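Local coordinates for protein beta-glucoside kinase (Listeria monocytogenes, PDB 4HTL) that phosphorylates cellobiose with ATP to give cellobiose-6'-phosphate and may also regulate transcription of the cellobiose-PTS operon, at residues 60-66 and 100-106. Where two conformers were deposited one is given. Residue numbers count along the deposited sequence, not the author numbering.
Sequences IAVSAPG and PVAIEND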
ATOM      1  N   ILE A  60      25.128   7.450 -18.248  1.00 31.91           N
ATOM      2  CA  ILE A  60      23.782   7.773 -18.717  1.00 30.06           C
ATOM      3  C   ILE A  60      22.760   7.279 -17.695  1.00 31.47           C
ATOM      4  O   ILE A  60      22.849   6.133 -17.243  1.00 28.78           O
ATOM      5  CB  ILE A  60      23.475   7.154 -20.103  1.00 32.45           C
ATOM      6  CG1 ILE A  60      24.503   7.598 -21.182  1.00 34.91           C
ATOM      7  CG2 ILE A  60      22.044   7.498 -20.527  1.00 30.30           C
ATOM      8  CD1 ILE A  60      24.416   6.825 -22.489  1.00 36.51           C
ATOM      9  N   ALA A  61      21.801   8.150 -17.348  1.00 29.32           N
ATOM     10  CA  ALA A  61      20.768   7.877 -16.340  1.00 21.50           C
ATOM     11  C   ALA A  61      19.423   8.210 -16.970  1.00 22.17           C
ATOM     12  O   ALA A  61      19.241   9.290 -17.547  1.00 24.88           O
ATOM     13  CB  ALA A  61      20.991   8.740 -15.092  1.00 23.16           C
ATOM     14  N   VAL A  62      18.495   7.269 -16.899  1.00 22.00           N
ATOM     15  CA  VAL A  62      17.177   7.419 -17.517  1.00 22.68           C
ATOM     16  C   VAL A  62      16.056   7.280 -16.496  1.00 20.84           C
ATOM     17  O   VAL A  62      16.063   6.344 -15.655  1.00 22.86           O
ATOM     18  CB  VAL A  62      16.980   6.361 -18.638  1.00 23.23           C
ATOM     19  CG1 VAL A  62      15.598   6.508 -19.301  1.00 24.94           C
ATOM     20  CG2 VAL A  62      18.133   6.430 -19.654  1.00 26.18           C
ATOM     21  N   SER A  63      15.067   8.182 -16.621  1.00 22.35           N
ATOM     22  CA  SER A  63      13.783   8.093 -15.944  1.00 21.19           C
ATOM     23  C   SER A  63      12.731   7.804 -17.052  1.00 21.15           C
ATOM     24  O   SER A  63      12.521   8.608 -17.973  1.00 23.41           O
ATOM     25  CB  SER A  63      13.485   9.409 -15.205  1.00 21.28           C
ATOM     26  OG  SER A  63      12.117   9.633 -14.967  1.00 20.34           O
ATOM     27  N   ALA A  64      12.077   6.659 -16.967  1.00 20.58           N
ATOM     28  CA  ALA A  64      11.196   6.187 -18.014  1.00 20.40           C
ATOM     29  C   ALA A  64       9.831   5.805 -17.476  1.00 18.82           C
ATOM     30  O   ALA A  64       9.736   5.218 -16.390  1.00 22.03           O
ATOM     31  CB  ALA A  64      11.832   4.965 -18.704  1.00 23.57           C
ATOM     32  N   PRO A  65       8.763   6.057 -18.263  1.00 25.60           N
ATOM     33  CA  PRO A  65       7.468   5.529 -17.817  1.00 26.44           C
ATOM     34  C   PRO A  65       7.364   4.027 -17.903  1.00 27.05           C
ATOM     35  O   PRO A  65       8.158   3.360 -18.582  1.00 25.22           O
ATOM     36  CB  PRO A  65       6.442   6.249 -18.699  1.00 31.99           C
ATOM     37  CG  PRO A  65       7.203   6.625 -19.920  1.00 36.62           C
ATOM     38  CD  PRO A  65       8.649   6.806 -19.525  1.00 27.60           C
ATOM     39  N   GLY A  66       6.445   3.490 -17.110  1.00 23.99           N
ATOM     40  CA  GLY A  66       6.113   2.082 -17.196  1.00 29.21           C
ATOM     41  C   GLY A  66       6.858   1.276 -16.127  1.00 33.16           C
ATOM     42  O   GLY A  66       7.166   1.811 -15.046  1.00 30.43           O
ATOM     43  N   PRO A 100      28.483   3.359 -19.016  1.00 40.93           N
ATOM     44  CA  PRO A 100      27.553   2.758 -18.048  1.00 41.29           C
ATOM     45  C   PRO A 100      26.195   3.459 -18.094  1.00 37.40           C
ATOM     46  O   PRO A 100      26.131   4.685 -18.294  1.00 36.51           O
ATOM     47  CB  PRO A 100      28.237   2.983 -16.702  1.00 45.31           C
ATOM     48  CG  PRO A 100      29.162   4.136 -16.924  1.00 47.79           C
ATOM     49  CD  PRO A 100      29.609   4.043 -18.354  1.00 41.74           C
ATOM     50  N   VAL A 101      25.130   2.668 -17.938  1.00 40.44           N
ATOM     51  CA  VAL A 101      23.747   3.135 -18.053  1.00 35.57           C
ATOM     52  C   VAL A 101      22.931   2.628 -16.858  1.00 34.94           C
ATOM     53  O   VAL A 101      23.140   1.508 -16.366  1.00 34.51           O
ATOM     54  CB  VAL A 101      23.100   2.650 -19.380  1.00 36.67           C
ATOM     55  CG1 VAL A 101      21.653   3.146 -19.498  1.00 35.38           C
ATOM     56  CG2 VAL A 101      23.943   3.112 -20.577  1.00 37.07           C
ATOM     57  N   ALA A 102      22.035   3.474 -16.370  1.00 28.71           N
ATOM     58  CA  ALA A 102      21.047   3.071 -15.393  1.00 25.55           C
ATOM     59  C   ALA A 102      19.671   3.580 -15.829  1.00 25.47           C
ATOM     60  O   ALA A 102      19.527   4.609 -16.512  1.00 25.91           O
ATOM     61  CB  ALA A 102      21.402   3.556 -13.999  1.00 26.06           C
ATOM     62  N   ILE A 103      18.665   2.821 -15.434  1.00 25.14           N
ATOM     63  CA  ILE A 103      17.292   3.157 -15.744  0.70 24.15           C
ATOM     64  C   ILE A 103      16.373   2.833 -14.552  1.00 24.22           C
ATOM     65  O   ILE A 103      16.564   1.818 -13.849  1.00 23.69           O
ATOM     66  CB  ILE A 103      16.846   2.428 -16.998  0.70 24.66           C
ATOM     67  CG1 ILE A 103      15.437   2.854 -17.389  0.70 22.93           C
ATOM     68  CG2 ILE A 103      16.926   0.932 -16.786  0.70 29.40           C
ATOM     69  CD1 ILE A 103      15.132   2.559 -18.825  0.70 26.81           C
ATOM     70  N   GLU A 104      15.381   3.708 -14.326  1.00 22.59           N
ATOM     71  CA  GLU A 104      14.410   3.548 -13.243  1.00 21.11           C
ATOM     72  C   GLU A 104      13.105   4.176 -13.751  1.00 19.99           C
ATOM     73  O   GLU A 104      13.110   4.982 -14.679  1.00 20.50           O
ATOM     74  CB  GLU A 104      14.915   4.219 -11.952  1.00 19.88           C
ATOM     75  CG  GLU A 104      13.976   4.205 -10.717  1.00 18.33           C
ATOM     76  CD  GLU A 104      13.508   2.848 -10.281  1.00 20.47           C
ATOM     77  OE1 GLU A 104      14.155   2.256  -9.421  1.00 21.60           O
ATOM     78  OE2 GLU A 104      12.457   2.383 -10.792  1.00 19.03           O
ATOM     79  N   ASN A 105      11.982   3.785 -13.174  1.00 19.91           N
ATOM     80  CA  ASN A 105      10.669   4.321 -13.502  0.60 17.73           C
ATOM     81  C   ASN A 105      10.532   5.801 -13.138  1.00 18.22           C
ATOM     82  O   ASN A 105      11.152   6.252 -12.167  1.00 20.00           O
ATOM     83  CB  ASN A 105       9.635   3.449 -12.779  0.60 20.81           C
ATOM     84  CG  ASN A 105       8.303   4.130 -12.586  0.60 25.80           C
ATOM     85  OD1 ASN A 105       8.090   4.808 -11.578  0.60 20.62           O
ATOM     86  ND2 ASN A 105       7.368   3.888 -13.520  0.60 28.06           N
ATOM     87  N   ASP A 106       9.698   6.535 -13.877  1.00 21.69           N
ATOM     88  CA  ASP A 106       9.590   7.985 -13.728  1.00 19.24           C
ATOM     89  C   ASP A 106       9.094   8.463 -12.359  1.00 18.18           C
ATOM     90  O   ASP A 106       9.638   9.419 -11.799  1.00 17.58           O
ATOM     91  CB  ASP A 106       8.816   8.621 -14.881  1.00 22.72           C
ATOM     92  CG  ASP A 106       7.399   8.146 -15.001  1.00 28.76           C
ATOM     93  OD1 ASP A 106       7.029   7.111 -14.446  1.00 26.57           O
ATOM     94  OD2 ASP A 106       6.636   8.843 -15.679  1.00 36.07           O
TER
HETATM   95  O   HOH W   1       4.947   5.482 -14.979  1.00 40.69           O
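Two neighbouring parallel strands, 60-64 and 101-105, pair here in the N-terminal five-stranded sheet of the actin-like ATPase fold that ROK kinases share; 101-105 is an edge strand of that sheet within the chain. The backbone bonds zigzag as parallel pairing demands: I60 N donates to P100 O and A102 N to I60 O (both 2.9 Å), then V62 N to A102 O (2.9 Å), E104 N to V62 O and A64 N to E104 O (both 3.0 Å). I60, V62, V101 and I103 line one face, where V62 CG1 lies 4.0 Å from I103 CD1 and helix 89-97 packs over them. A61, A102, S63 and E104 point to the other face, which helix 280-293 covers at A61, A102 and E104. Near the C-terminal end of strand 60-64, S63 OG hydrogen-bonds D10, which by similarity belongs to the ATP site. N105 is the N-cap of helix 106-117, its OD1 accepting from the backbone N of N108. A water bridges G66 N (3.3 Å) and D106 OD1 (2.7 Å), and the amide of the N-cap residue ties down the turn after strand 60-64, N105 ND2 donating to G66 O at 2.6 Å.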